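Long-range contacts in putative silent information regulator 2 (Leishmania infantum, PDB 5OL0), which probably catalyses the NAD-dependent removal of acetyl groups from protein lysines as a zinc-containing class I sirtuin, and is thought to help regulate gene expression: residues T58-N63 and R93-W98; A106-I111 and G130-A135; L121-Q126 and E140-A145; A151-E156 and K186-F191; D198-A203 and H224-L229. All blocks are in the same frame, centred on the assembly; numbering follows the deposited sequence.

In this sirtuin, contacts 2, 3 and 5 lie in the Rossmann-like part: contact 3 pairs edge strand 142-144 of the parallel sheet with strand 120-125, contact 2 packs helix 106-116 on helix 131-134, and contact 5 sets helix 198-207 against a loop, with centres of contacts 2 and 5 about 11 and 9 Å from that of contact 3. Contact 4, in the three-stranded zinc sheet, and contact 1, between helices 59-67 and 85-95, lie in the smaller part, their centres about 18 Å apart. Along the chain contact 1 closes first, contacts 2 and 3 interlock, and 4 and 5 follow; the smaller domain thus comprises two insertions, as in other sirtuins, with probable NAD-binding residues 126-129 between them.

Contact 1: residues T58-N63 and R93-W98; sequences TGIYAN and RELNLW
Helix 59-67 begins beside the last turn of helix 85-95, and the two meet through a small apolar patch and one polar bond. The packed part belongs to Ile60 and Leu95, both buried. CG1 of Ile60 stands anti to the backbone N (chi1 -168°), which sends CD1 across to the other helix, where it lies 4.0 Å from Leu95 CG and rests beside CB of Glu94; the chains cross obliquely. Toward solvent the fit loosens. Gly59 is exposed, and the partly exposed Glu94 runs its extended chain past this first turn. Asn63 ND2 is shared between Ser90 OG, its strongest partner, and Glu94 OE1, which accepts at 2.9 Å in a fairly direct bond, 158° at the hydrogen. The carboxylate oxygen lies near the amide plane of Asn63, but the donor approaches from above the carboxylate plane, and the two flat groups are turned 68° apart. Both partners sit on helix 85-95 and help to orient the amide, although Asn63 is poorly ordered. At the start of helix 59-67, Thr58 OG1 accepts from Tyr61 N at 3.1 Å, closing the first turn. Beyond Leu95 the chain leaves helical geometry at Asn96, and Leu97 reaches Ile128, a residue probably involved in NAD binding. The arrangement is an N-capped helix start packed on a helix end, within the helical part of the small domain of sirtuins.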
# COMPACT_ATOMS: atom_id res chain seq x y z
N THR A 58 19.83 4.25 -8.13
CA THR A 58 19.69 3.80 -6.73
C THR A 58 20.74 2.75 -6.33
O THR A 58 21.32 2.02 -7.17
CB THR A 58 18.26 3.26 -6.36
OG1 THR A 58 17.91 2.09 -7.12
CG2 THR A 58 17.19 4.34 -6.54
N GLY A 59 20.99 2.69 -5.02
CA GLY A 59 21.81 1.67 -4.42
C GLY A 59 21.07 0.36 -4.53
O GLY A 59 21.67 -0.65 -4.84
N ILE A 60 19.76 0.39 -4.30
CA ILE A 60 18.97 -0.82 -4.38
C ILE A 60 19.11 -1.52 -5.77
O ILE A 60 19.34 -2.74 -5.81
CB ILE A 60 17.48 -0.60 -3.93
CG1 ILE A 60 16.78 -1.93 -3.76
CG2 ILE A 60 16.68 0.26 -4.89
CD1 ILE A 60 17.26 -2.69 -2.55
N TYR A 61 19.04 -0.77 -6.87
CA TYR A 61 19.19 -1.34 -8.24
C TYR A 61 20.60 -1.97 -8.52
O TYR A 61 20.73 -3.09 -9.11
CB TYR A 61 18.88 -0.25 -9.24
CG TYR A 61 19.02 -0.60 -10.68
CD1 TYR A 61 20.27 -0.52 -11.34
CD2 TYR A 61 17.90 -0.97 -11.43
CE1 TYR A 61 20.38 -0.80 -12.70
CE2 TYR A 61 18.00 -1.27 -12.77
CZ TYR A 61 19.24 -1.17 -13.40
OH TYR A 61 19.30 -1.48 -14.73
N ALA A 62 21.64 -1.25 -8.07
CA ALA A 62 23.05 -1.67 -8.20
C ALA A 62 23.27 -3.08 -7.66
O ALA A 62 23.85 -3.94 -8.32
CB ALA A 62 23.97 -0.69 -7.48
N ASN A 63 22.79 -3.29 -6.44
CA ASN A 63 22.76 -4.59 -5.78
C ASN A 63 22.13 -5.69 -6.67
O ASN A 63 22.81 -6.66 -7.02
CB ASN A 63 22.01 -4.43 -4.45
CG ASN A 63 22.18 -5.60 -3.51
OD1 ASN A 63 22.59 -6.71 -3.90
ND2 ASN A 63 21.84 -5.37 -2.25
N ARG A 93 18.80 -4.48 4.07
CA ARG A 93 19.77 -3.55 4.58
C ARG A 93 19.75 -2.17 3.89
O ARG A 93 20.10 -1.16 4.51
CB ARG A 93 21.19 -4.10 4.35
CG ARG A 93 21.79 -4.86 5.47
CD ARG A 93 23.29 -5.07 5.25
NE ARG A 93 23.58 -6.07 4.23
CZ ARG A 93 23.38 -7.40 4.36
NH1 ARG A 93 22.85 -7.95 5.46
NH2 ARG A 93 23.67 -8.22 3.34
N GLU A 94 19.43 -2.16 2.60
CA GLU A 94 19.39 -0.94 1.80
C GLU A 94 18.07 -0.16 1.76
O GLU A 94 18.09 1.03 1.56
CB GLU A 94 19.89 -1.26 0.38
CG GLU A 94 21.32 -1.78 0.43
CD GLU A 94 21.98 -1.79 -0.92
OE1 GLU A 94 21.48 -2.50 -1.83
OE2 GLU A 94 23.01 -1.08 -1.07
N LEU A 95 16.95 -0.83 1.98
CA LEU A 95 15.66 -0.16 1.86
C LEU A 95 15.31 0.71 3.02
O LEU A 95 14.50 1.60 2.85
CB LEU A 95 14.57 -1.18 1.66
CG LEU A 95 14.53 -1.79 0.26
CD1 LEU A 95 13.79 -3.11 0.36
CD2 LEU A 95 13.84 -0.89 -0.75
N ASN A 96 15.86 0.43 4.21
CA ASN A 96 15.67 1.27 5.40
C ASN A 96 14.21 1.36 5.85
O ASN A 96 13.75 2.40 6.24
CB ASN A 96 16.26 2.69 5.15
CG ASN A 96 17.67 2.79 5.64
OD1 ASN A 96 18.00 2.25 6.70
ND2 ASN A 96 18.53 3.46 4.86
N LEU A 97 13.48 0.25 5.74
CA LEU A 97 12.05 0.24 6.00
C LEU A 97 11.70 0.04 7.47
O LEU A 97 10.53 -0.08 7.79
CB LEU A 97 11.37 -0.85 5.16
CG LEU A 97 11.45 -0.49 3.67
CD1 LEU A 97 10.92 -1.62 2.79
CD2 LEU A 97 10.72 0.77 3.36
N TRP A 98 12.71 -0.03 8.33
CA TRP A 98 12.52 -0.22 9.78
C TRP A 98 11.74 0.98 10.25
O TRP A 98 12.05 2.09 9.82
CB TRP A 98 13.90 -0.23 10.53
CG TRP A 98 14.87 -1.11 9.85
CD1 TRP A 98 15.90 -0.70 9.06
CD2 TRP A 98 14.85 -2.55 9.79
NE1 TRP A 98 16.57 -1.77 8.60
CE2 TRP A 98 15.92 -2.93 8.96
CE3 TRP A 98 14.05 -3.55 10.37
CZ2 TRP A 98 16.26 -4.27 8.70
CZ3 TRP A 98 14.36 -4.90 10.12
CH2 TRP A 98 15.46 -5.24 9.27

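Contact 2: residues A106-I111 and G130-A135; sequences AVHHFI and GLEKAA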
# COMPACT_ATOMS: atom_id res chain seq x y z
N ALA A 106 1.78 13.44 2.50
CA ALA A 106 0.47 14.07 2.43
C ALA A 106 -0.65 13.03 2.20
O ALA A 106 -1.68 13.08 2.87
CB ALA A 106 0.48 15.12 1.32
N VAL A 107 -0.44 12.04 1.35
CA VAL A 107 -1.45 10.98 1.18
C VAL A 107 -1.74 10.29 2.54
O VAL A 107 -2.89 10.06 2.90
CB VAL A 107 -0.94 9.93 0.16
CG1 VAL A 107 -1.74 8.64 0.23
CG2 VAL A 107 -0.98 10.48 -1.27
N HIS A 108 -0.68 9.90 3.24
CA HIS A 108 -0.82 9.19 4.50
C HIS A 108 -1.60 9.99 5.60
O HIS A 108 -2.50 9.46 6.36
CB HIS A 108 0.55 8.72 5.00
CG HIS A 108 1.29 7.82 4.05
ND1 HIS A 108 1.02 6.47 3.94
CD2 HIS A 108 2.30 8.06 3.18
CE1 HIS A 108 1.83 5.93 3.04
NE2 HIS A 108 2.62 6.87 2.57
N HIS A 109 -1.22 11.25 5.73
CA HIS A 109 -1.91 12.17 6.62
C HIS A 109 -3.36 12.36 6.17
O HIS A 109 -4.23 12.45 7.00
CB HIS A 109 -1.18 13.52 6.66
CG HIS A 109 0.13 13.47 7.38
ND1 HIS A 109 0.23 13.01 8.67
CD2 HIS A 109 1.38 13.80 6.99
CE1 HIS A 109 1.49 13.07 9.04
NE2 HIS A 109 2.20 13.58 8.06
N PHE A 110 -3.60 12.45 4.87
CA PHE A 110 -4.96 12.58 4.38
C PHE A 110 -5.86 11.43 4.84
O PHE A 110 -6.99 11.62 5.20
CB PHE A 110 -4.98 12.72 2.85
CG PHE A 110 -6.36 12.87 2.27
CD1 PHE A 110 -7.07 14.04 2.47
CD2 PHE A 110 -6.93 11.88 1.48
CE1 PHE A 110 -8.35 14.21 1.96
CE2 PHE A 110 -8.20 12.06 0.91
CZ PHE A 110 -8.92 13.22 1.17
N ILE A 111 -5.34 10.21 4.76
CA ILE A 111 -6.12 9.10 5.15
C ILE A 111 -6.47 9.19 6.66
O ILE A 111 -7.55 8.80 7.10
CB ILE A 111 -5.34 7.76 4.79
CG1 ILE A 111 -5.16 7.63 3.29
CG2 ILE A 111 -6.10 6.59 5.34
CD1 ILE A 111 -4.22 6.50 2.87
N GLY A 130 5.02 0.76 6.65
CA GLY A 130 4.38 1.22 7.88
C GLY A 130 3.96 2.70 7.97
O GLY A 130 3.60 3.20 9.06
N LEU A 131 3.94 3.43 6.87
CA LEU A 131 3.59 4.83 6.98
C LEU A 131 2.15 5.19 7.27
O LEU A 131 1.89 6.26 7.76
CB LEU A 131 4.07 5.60 5.76
CG LEU A 131 5.56 5.51 5.58
CD1 LEU A 131 6.03 6.16 4.27
CD2 LEU A 131 6.32 6.09 6.77
N GLU A 132 1.21 4.33 6.93
CA GLU A 132 -0.17 4.56 7.31
C GLU A 132 -0.27 4.57 8.86
O GLU A 132 -0.89 5.46 9.46
CB GLU A 132 -1.08 3.49 6.73
CG GLU A 132 -1.11 3.41 5.19
CD GLU A 132 0.04 2.57 4.60
OE1 GLU A 132 0.89 1.97 5.36
OE2 GLU A 132 0.13 2.57 3.37
N LYS A 133 0.34 3.56 9.48
CA LYS A 133 0.46 3.42 10.94
C LYS A 133 1.21 4.62 11.52
O LYS A 133 0.81 5.20 12.53
CB LYS A 133 1.19 2.12 11.30
CG LYS A 133 1.25 1.81 12.79
CD LYS A 133 1.69 0.36 13.01
CE LYS A 133 1.56 -0.02 14.48
NZ LYS A 133 2.87 -0.12 15.19
N ALA A 134 2.24 5.08 10.84
CA ALA A 134 3.01 6.24 11.33
C ALA A 134 2.17 7.50 11.31
O ALA A 134 2.34 8.37 12.14
CB ALA A 134 4.28 6.44 10.49
N ALA A 135 1.22 7.60 10.37
CA ALA A 135 0.30 8.73 10.30
C ALA A 135 -0.87 8.64 11.31
O ALA A 135 -1.68 9.54 11.31
CB ALA A 135 -0.25 8.89 8.87
O HOH W 1 -1.27 12.27 10.61
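Ala135 O is gripped by two donors, a water at 2.8 Å from it and Arg112 NH2. The same water lies 2.6 Å from His109 ND1, in the plane of that ring, and so links the His109 side chain to the carbonyl of Ala135 where no direct hydrogen bond crosses. The rest of the contact centres on the His108 ring. Leu131 CB sits over its face, 3.6 Å from the ring centroid and only 12° off the normal, a well-centred CH-pi contact. Glu132 CG lies at the ring edge, and its carboxylate plane is turned 76° from the ring. Its OE2 stops 4.0 Å from His108 ND1, and that buried nitrogen has no hydrogen-bonding partner in the model; the nearby carboxylate could nevertheless raise the proton affinity of the histidine. The other ring nitrogen, NE2, is held by Ser45, while Glu132 OE2 bonds to Thr125, so both polar ends are anchored outside the pair. One turn on, Ala135 CB lies 3.4 Å from His108 O. The whole joins helix 106-116 to the short helix 131-134 that follows the probable NAD-binding residues 126-129, within the Rossmann-like fold of sirtuins.

Contact 3: residues L121-Q126 and E140-A145; sequences LRCCTQ and ELLVEA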
# COMPACT_ATOMS: atom_id res chain seq x y z
N LEU A 121 -13.89 3.68 5.77
CA LEU A 121 -14.29 2.31 6.03
C LEU A 121 -13.06 1.42 6.33
O LEU A 121 -13.04 0.62 7.26
CB LEU A 121 -15.03 1.80 4.84
CG LEU A 121 -15.50 0.35 4.82
CD1 LEU A 121 -16.56 0.04 5.90
CD2 LEU A 121 -16.01 0.12 3.39
N ARG A 122 -12.02 1.53 5.51
CA ARG A 122 -10.82 0.72 5.74
C ARG A 122 -9.75 1.29 4.87
O ARG A 122 -10.03 1.80 3.78
CB ARG A 122 -11.07 -0.75 5.36
CG ARG A 122 -10.23 -1.76 6.15
CD ARG A 122 -10.86 -1.93 7.55
NE ARG A 122 -10.07 -2.82 8.41
CZ ARG A 122 -10.24 -4.17 8.47
NH1 ARG A 122 -11.12 -4.79 7.71
NH2 ARG A 122 -9.50 -4.89 9.28
N CYS A 123 -8.53 1.23 5.35
CA CYS A 123 -7.38 1.53 4.54
C CYS A 123 -6.62 0.22 4.34
O CYS A 123 -6.24 -0.43 5.33
CB CYS A 123 -6.45 2.54 5.24
SG CYS A 123 -4.94 2.84 4.27
N CYS A 124 -6.40 -0.16 3.09
CA CYS A 124 -5.70 -1.41 2.78
C CYS A 124 -4.48 -1.02 1.97
O CYS A 124 -4.64 -0.43 0.89
CB CYS A 124 -6.59 -2.30 1.94
SG CYS A 124 -8.08 -2.97 2.79
N THR A 125 -3.30 -1.37 2.45
CA THR A 125 -2.05 -0.97 1.80
C THR A 125 -1.27 -2.20 1.38
O THR A 125 -1.23 -3.19 2.06
CB THR A 125 -1.20 -0.10 2.74
OG1 THR A 125 0.01 0.30 2.10
CG2 THR A 125 -0.84 -0.81 4.09
N GLN A 126 -0.70 -2.16 0.21
CA GLN A 126 0.24 -3.16 -0.21
C GLN A 126 1.69 -2.74 0.07
O GLN A 126 2.59 -3.53 -0.11
CB GLN A 126 0.03 -3.49 -1.69
CG GLN A 126 0.22 -2.43 -2.72
CD GLN A 126 -0.09 -2.98 -4.12
OE1 GLN A 126 0.37 -4.03 -4.50
NE2 GLN A 126 -0.85 -2.31 -4.83
N GLU A 140 -7.85 -1.03 13.95
CA GLU A 140 -9.09 -1.56 13.44
C GLU A 140 -9.37 -1.09 12.01
O GLU A 140 -10.02 -1.81 11.26
CB GLU A 140 -10.30 -1.28 14.39
CG GLU A 140 -10.55 0.18 14.67
CD GLU A 140 -9.85 0.73 15.94
OE1 GLU A 140 -8.67 0.37 16.28
OE2 GLU A 140 -10.49 1.59 16.59
N LEU A 141 -8.84 0.07 11.62
CA LEU A 141 -9.10 0.60 10.26
C LEU A 141 -7.98 0.33 9.22
O LEU A 141 -8.23 0.39 8.01
CB LEU A 141 -9.40 2.08 10.32
CG LEU A 141 -10.68 2.46 11.08
CD1 LEU A 141 -10.87 3.96 11.03
CD2 LEU A 141 -11.92 1.75 10.52
N LEU A 142 -6.81 -0.07 9.69
CA LEU A 142 -5.67 -0.31 8.81
C LEU A 142 -5.46 -1.80 8.56
O LEU A 142 -5.39 -2.55 9.50
CB LEU A 142 -4.40 0.25 9.41
CG LEU A 142 -3.10 -0.05 8.66
CD1 LEU A 142 -3.18 0.63 7.28
CD2 LEU A 142 -1.91 0.44 9.49
N VAL A 143 -5.29 -2.17 7.29
CA VAL A 143 -4.85 -3.49 6.87
C VAL A 143 -3.55 -3.37 6.11
O VAL A 143 -3.51 -2.85 4.97
CB VAL A 143 -5.92 -4.12 6.02
CG1 VAL A 143 -5.49 -5.50 5.52
CG2 VAL A 143 -7.22 -4.19 6.84
N GLU A 144 -2.48 -3.86 6.75
CA GLU A 144 -1.15 -4.02 6.15
C GLU A 144 -1.19 -5.33 5.44
O GLU A 144 -0.76 -6.32 6.00
CB GLU A 144 -0.05 -4.00 7.24
CG GLU A 144 0.23 -2.57 7.69
CD GLU A 144 1.19 -2.39 8.86
OE1 GLU A 144 1.21 -3.25 9.74
OE2 GLU A 144 1.88 -1.34 8.93
N ALA A 145 -1.72 -5.36 4.22
CA ALA A 145 -1.97 -6.61 3.56
C ALA A 145 -0.74 -7.47 3.21
O ALA A 145 -0.87 -8.68 3.02
CB ALA A 145 -2.79 -6.38 2.29
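Strands 122-125 and 142-144 run side by side in the same direction, their short axes 4.8 Å apart and inclined by 14°. Four backbone bonds join them, the donor changing from one strand to the other: Cys123 N to Leu141 O (2.8 Å), Val143 N to Cys123 O (2.8 Å), Thr125 N to Val143 O (2.9 Å) and Ala145 N to Thr125 O. All four donors lie near the C=O axis; the angle at the hydrogen falls, to 141°, only in the last, where Glu144 centres an inverse gamma turn and the chain leaves the sheet. Cys124 and Val143 share one face, with Cys124 SG 4.1 Å from Val143 CB. On the other, Leu142 CD1 meets Cys123 SG, and Thr125 CG2 lies against Glu144. Arg122 bends at chi2 (78°) so that its guanidinium folds across the neighbouring strand, crossing Val143 at about a right angle. Val143 CG2 covers one face of that group, 3.4 Å from Arg122 NH2 and offset toward the rim. Salt bridges from NH1 to Asp202 and Asp207 of helix 198-207 hold the guanidinium in place and probably balance its charge. Thr125 OG1 also bonds Asn127 N. This is the edge of a parallel Rossmann-like sheet, where strand 120-125, helix 131-134 and strand 142-144 form a beta-alpha-beta unit and strand 120-125 leads directly into the probable NAD-binding residues Gln126 to Asp129.

Contact 4: residues A151-E156 and K186-F191; sequences AAACIE and KPNVVF. With ZN (zinc ion), chain E.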
# COMPACT_ATOMS: atom_id res chain seq x y z
N ALA A 151 7.79 -6.33 12.96
CA ALA A 151 7.90 -7.58 13.74
C ALA A 151 8.56 -8.59 12.81
O ALA A 151 8.73 -8.31 11.62
CB ALA A 151 6.53 -8.10 14.18
N ALA A 152 8.98 -9.72 13.36
CA ALA A 152 9.73 -10.71 12.62
C ALA A 152 9.32 -12.10 13.08
O ALA A 152 8.81 -12.26 14.21
CB ALA A 152 11.23 -10.49 12.85
N ALA A 153 9.61 -13.11 12.25
CA ALA A 153 9.22 -14.49 12.58
C ALA A 153 9.96 -15.50 11.72
O ALA A 153 10.40 -15.18 10.59
CB ALA A 153 7.68 -14.68 12.41
N CYS A 154 10.11 -16.72 12.24
CA CYS A 154 10.61 -17.85 11.45
C CYS A 154 9.69 -18.23 10.30
O CYS A 154 8.49 -18.37 10.48
CB CYS A 154 10.72 -19.09 12.33
SG CYS A 154 11.41 -20.53 11.47
N ILE A 155 10.23 -18.39 9.11
CA ILE A 155 9.39 -18.80 7.97
C ILE A 155 8.98 -20.29 8.04
O ILE A 155 8.01 -20.65 7.43
CB ILE A 155 10.07 -18.54 6.60
CG1 ILE A 155 11.20 -19.57 6.34
CG2 ILE A 155 10.51 -17.05 6.48
CD1 ILE A 155 11.96 -19.37 5.07
N GLU A 156 9.76 -21.15 8.71
CA GLU A 156 9.41 -22.59 8.81
C GLU A 156 8.33 -22.82 9.89
O GLU A 156 7.26 -23.31 9.58
CB GLU A 156 10.65 -23.50 9.05
CG GLU A 156 11.81 -23.49 8.02
CD GLU A 156 11.44 -23.44 6.52
OE1 GLU A 156 10.28 -23.72 6.08
OE2 GLU A 156 12.35 -23.12 5.72
N LYS A 186 12.69 -13.80 8.96
CA LYS A 186 12.55 -12.55 8.26
C LYS A 186 11.55 -11.67 8.96
O LYS A 186 10.73 -12.17 9.77
CB LYS A 186 12.17 -12.77 6.79
CG LYS A 186 10.87 -13.51 6.57
CD LYS A 186 10.34 -13.18 5.17
CE LYS A 186 9.09 -13.99 4.89
NZ LYS A 186 7.93 -13.56 5.72
N PRO A 187 11.61 -10.35 8.67
CA PRO A 187 10.51 -9.48 9.06
C PRO A 187 9.22 -9.98 8.50
O PRO A 187 9.24 -10.73 7.48
CB PRO A 187 10.87 -8.15 8.43
CG PRO A 187 12.33 -8.19 8.32
CD PRO A 187 12.67 -9.61 7.96
N ASN A 188 8.12 -9.63 9.13
CA ASN A 188 6.79 -10.15 8.78
C ASN A 188 6.26 -9.41 7.58
O ASN A 188 5.21 -8.79 7.63
CB ASN A 188 5.79 -10.10 9.97
CG ASN A 188 6.11 -11.16 11.05
OD1 ASN A 188 6.96 -12.04 10.84
ND2 ASN A 188 5.46 -11.05 12.22
N VAL A 189 7.06 -9.39 6.52
CA VAL A 189 6.59 -9.02 5.18
C VAL A 189 6.01 -10.26 4.55
O VAL A 189 6.59 -11.30 4.66
CB VAL A 189 7.72 -8.49 4.31
CG1 VAL A 189 7.24 -8.22 2.89
CG2 VAL A 189 8.22 -7.19 4.91
N VAL A 190 4.84 -10.17 3.91
CA VAL A 190 4.28 -11.27 3.15
C VAL A 190 5.10 -11.41 1.84
O VAL A 190 5.19 -10.48 1.03
CB VAL A 190 2.78 -11.09 2.86
CG1 VAL A 190 2.21 -12.32 2.08
CG2 VAL A 190 1.98 -10.91 4.13
N PHE A 191 5.71 -12.58 1.64
CA PHE A 191 6.47 -12.83 0.42
C PHE A 191 5.57 -13.52 -0.60
O PHE A 191 4.54 -14.16 -0.23
CB PHE A 191 7.67 -13.74 0.71
CG PHE A 191 8.91 -13.01 1.17
CD1 PHE A 191 8.84 -11.82 1.90
CD2 PHE A 191 10.17 -13.52 0.88
CE1 PHE A 191 9.96 -11.16 2.31
CE2 PHE A 191 11.31 -12.88 1.32
CZ PHE A 191 11.21 -11.70 2.03
ZN ZN E . 11.41 -21.92 13.33
O HOH W 2 6.11 -12.41 14.87
O HOH W 3 8.21 -13.87 8.70
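Cys154 SG binds the zinc at 2.3 Å, and Cys157, Cys178 and Cys181 complete the site. The strand leading to it is held by pairing: Ala153 N donates to Lys186 O at 2.9 Å, in the carbonyl plane, and Lys186 N returns a bond to Ala153 O at 3.1 Å from above it, an antiparallel hydrogen-bonded pair. Next along, Ala152 and Pro187 are a non-hydrogen-bonded pair with diverging side chains, and beyond them Asn188 N donates to Ala151 O. The Asn188 amide lies along the other strand, one water joining ND2 to Ala152 O. A second water accepts from Lys186 NZ at 3.0 Å and lies within hydrogen-bonding distance of Asn188 OD1 (3.1 Å) and Ala153 O. On the side of the strand pair carrying Lys186, Ile155 CG2 packs on its CG at 3.6 Å, the chains crossing at about a right angle. A bend at chi4 (69°) brings Lys186 NZ back to Val189 O at 2.8 Å; Glu194 adds a salt bridge, and CD lies over a face of Phe191. Four thiolates around the metal are consistent with a structural rather than catalytic zinc, tethering the chain at Cys154.

Contact 5: residues D198-A203 and H224-L229; sequences DAFFDA and HPFALL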
# COMPACT_ATOMS: atom_id res chain seq x y z
N ASP A 198 -5.29 -12.53 7.83
CA ASP A 198 -6.74 -12.64 7.94
C ASP A 198 -7.47 -11.34 7.71
O ASP A 198 -8.55 -11.32 7.15
CB ASP A 198 -7.11 -13.03 9.39
CG ASP A 198 -6.90 -14.50 9.69
OD1 ASP A 198 -7.07 -15.34 8.79
OD2 ASP A 198 -6.66 -14.82 10.88
N ALA A 199 -6.91 -10.27 8.25
CA ALA A 199 -7.51 -9.00 8.14
C ALA A 199 -7.64 -8.54 6.67
O ALA A 199 -8.54 -7.74 6.35
CB ALA A 199 -6.70 -7.99 8.93
N PHE A 200 -6.76 -9.01 5.79
CA PHE A 200 -6.96 -8.75 4.34
C PHE A 200 -8.24 -9.38 3.85
O PHE A 200 -9.05 -8.74 3.17
CB PHE A 200 -5.79 -9.25 3.49
CG PHE A 200 -6.12 -9.22 2.05
CD1 PHE A 200 -6.08 -8.04 1.36
CD2 PHE A 200 -6.63 -10.35 1.43
CE1 PHE A 200 -6.45 -7.98 0.04
CE2 PHE A 200 -6.98 -10.31 0.11
CZ PHE A 200 -6.89 -9.13 -0.60
N PHE A 201 -8.47 -10.64 4.22
CA PHE A 201 -9.69 -11.34 3.77
C PHE A 201 -11.00 -10.77 4.37
O PHE A 201 -12.03 -10.75 3.70
CB PHE A 201 -9.53 -12.85 3.97
CG PHE A 201 -8.43 -13.41 3.12
CD1 PHE A 201 -8.65 -13.56 1.75
CD2 PHE A 201 -7.17 -13.67 3.65
CE1 PHE A 201 -7.62 -13.97 0.92
CE2 PHE A 201 -6.14 -14.10 2.83
CZ PHE A 201 -6.37 -14.25 1.45
N ASP A 202 -10.88 -10.27 5.58
CA ASP A 202 -11.99 -9.50 6.25
C ASP A 202 -12.35 -8.29 5.39
O ASP A 202 -13.50 -8.06 5.02
CB ASP A 202 -11.49 -9.06 7.63
CG ASP A 202 -12.55 -8.40 8.46
OD1 ASP A 202 -13.40 -9.13 8.98
OD2 ASP A 202 -12.58 -7.14 8.56
N ALA A 203 -11.32 -7.56 4.98
CA ALA A 203 -11.53 -6.42 4.14
C ALA A 203 -12.11 -6.79 2.78
O ALA A 203 -13.04 -6.17 2.34
CB ALA A 203 -10.26 -5.62 4.02
N HIS A 224 -1.61 -10.12 -6.44
CA HIS A 224 -2.85 -10.75 -6.10
C HIS A 224 -2.68 -11.50 -4.84
O HIS A 224 -1.57 -11.90 -4.55
CB HIS A 224 -3.25 -11.69 -7.26
CG HIS A 224 -3.22 -11.02 -8.58
ND1 HIS A 224 -4.11 -10.03 -8.91
CD2 HIS A 224 -2.38 -11.16 -9.63
CE1 HIS A 224 -3.80 -9.56 -10.10
NE2 HIS A 224 -2.76 -10.23 -10.57
N PRO A 225 -3.73 -11.67 -4.02
CA PRO A 225 -5.09 -11.24 -4.28
C PRO A 225 -5.48 -9.74 -3.97
O PRO A 225 -6.64 -9.36 -4.15
CB PRO A 225 -5.90 -12.18 -3.39
CG PRO A 225 -5.03 -12.45 -2.22
CD PRO A 225 -3.62 -12.42 -2.75
N PHE A 226 -4.54 -8.93 -3.54
CA PHE A 226 -4.73 -7.51 -3.26
C PHE A 226 -5.48 -6.80 -4.37
O PHE A 226 -6.42 -6.06 -4.10
CB PHE A 226 -3.38 -6.78 -3.03
CG PHE A 226 -3.55 -5.36 -2.52
CD1 PHE A 226 -3.66 -5.12 -1.13
CD2 PHE A 226 -3.73 -4.29 -3.39
CE1 PHE A 226 -3.84 -3.81 -0.64
CE2 PHE A 226 -3.92 -2.99 -2.90
CZ PHE A 226 -3.96 -2.74 -1.53
N ALA A 227 -5.10 -7.05 -5.61
CA ALA A 227 -5.74 -6.38 -6.75
C ALA A 227 -7.22 -6.71 -6.91
O ALA A 227 -7.92 -6.05 -7.66
CB ALA A 227 -4.98 -6.68 -8.00
N LEU A 228 -7.74 -7.67 -6.16
CA LEU A 228 -9.19 -7.96 -6.26
C LEU A 228 -10.04 -6.94 -5.55
O LEU A 228 -11.22 -6.82 -5.85
CB LEU A 228 -9.54 -9.29 -5.69
CG LEU A 228 -9.17 -10.51 -6.50
CD1 LEU A 228 -9.38 -11.73 -5.62
CD2 LEU A 228 -10.09 -10.56 -7.72
N LEU A 229 -9.44 -6.22 -4.62
CA LEU A 229 -10.23 -5.33 -3.78
C LEU A 229 -11.19 -4.43 -4.54
O LEU A 229 -12.38 -4.43 -4.27
CB LEU A 229 -9.33 -4.52 -2.83
CG LEU A 229 -8.86 -5.32 -1.63
CD1 LEU A 229 -7.66 -4.64 -1.01
CD2 LEU A 229 -9.97 -5.47 -0.57
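Phe200 places CG anti to its backbone N (chi1 169°), and this carries the ring straight out from helix 198-207 toward the loop 224-229, whose Leu229 takes the other common setting, CG anti to the carbonyl carbon (chi1 -79°), so the two side chains meet tip to tip. The contact belongs to the Rossmann-like domain of the sirtuin fold, where this helix and this loop pack against each other beside strand 120-125, with Ala203, Phe226 and Leu229 all reaching Cys124. The outer end of the Phe200 ring (CE1, CE2, CZ) meets three loop residues. Its CE1 lies 3.7 Å from Leu229 CD1 and close to CA of Phe226, while CE2 touches CG of the cis proline Pro225 at 3.7 Å. Within the helix the two aromatic residues fit together as well: Phe200 CD2 stands 3.6 Å above the centre of the Phe201 ring, and Phe201 CE1 lies at the edge of the Phe200 ring. Phe201 CZ touches Pro225 CG more loosely, at 4.3 Å. Inside the loop, Leu229 CD1 covers a face of the Phe226 ring near its rim, and Phe226 in turn packs on Gln126, a probable NAD-binding residue. No hydrogen bond crosses between the segments. The bound peptide runs alongside: a basic side chain of the peptide forms a salt bridge with Asp198, and His224 bonds to it through the backbone. In the plane of the Phe200 ring, CZ meets Pro225 O at 3.6 Å.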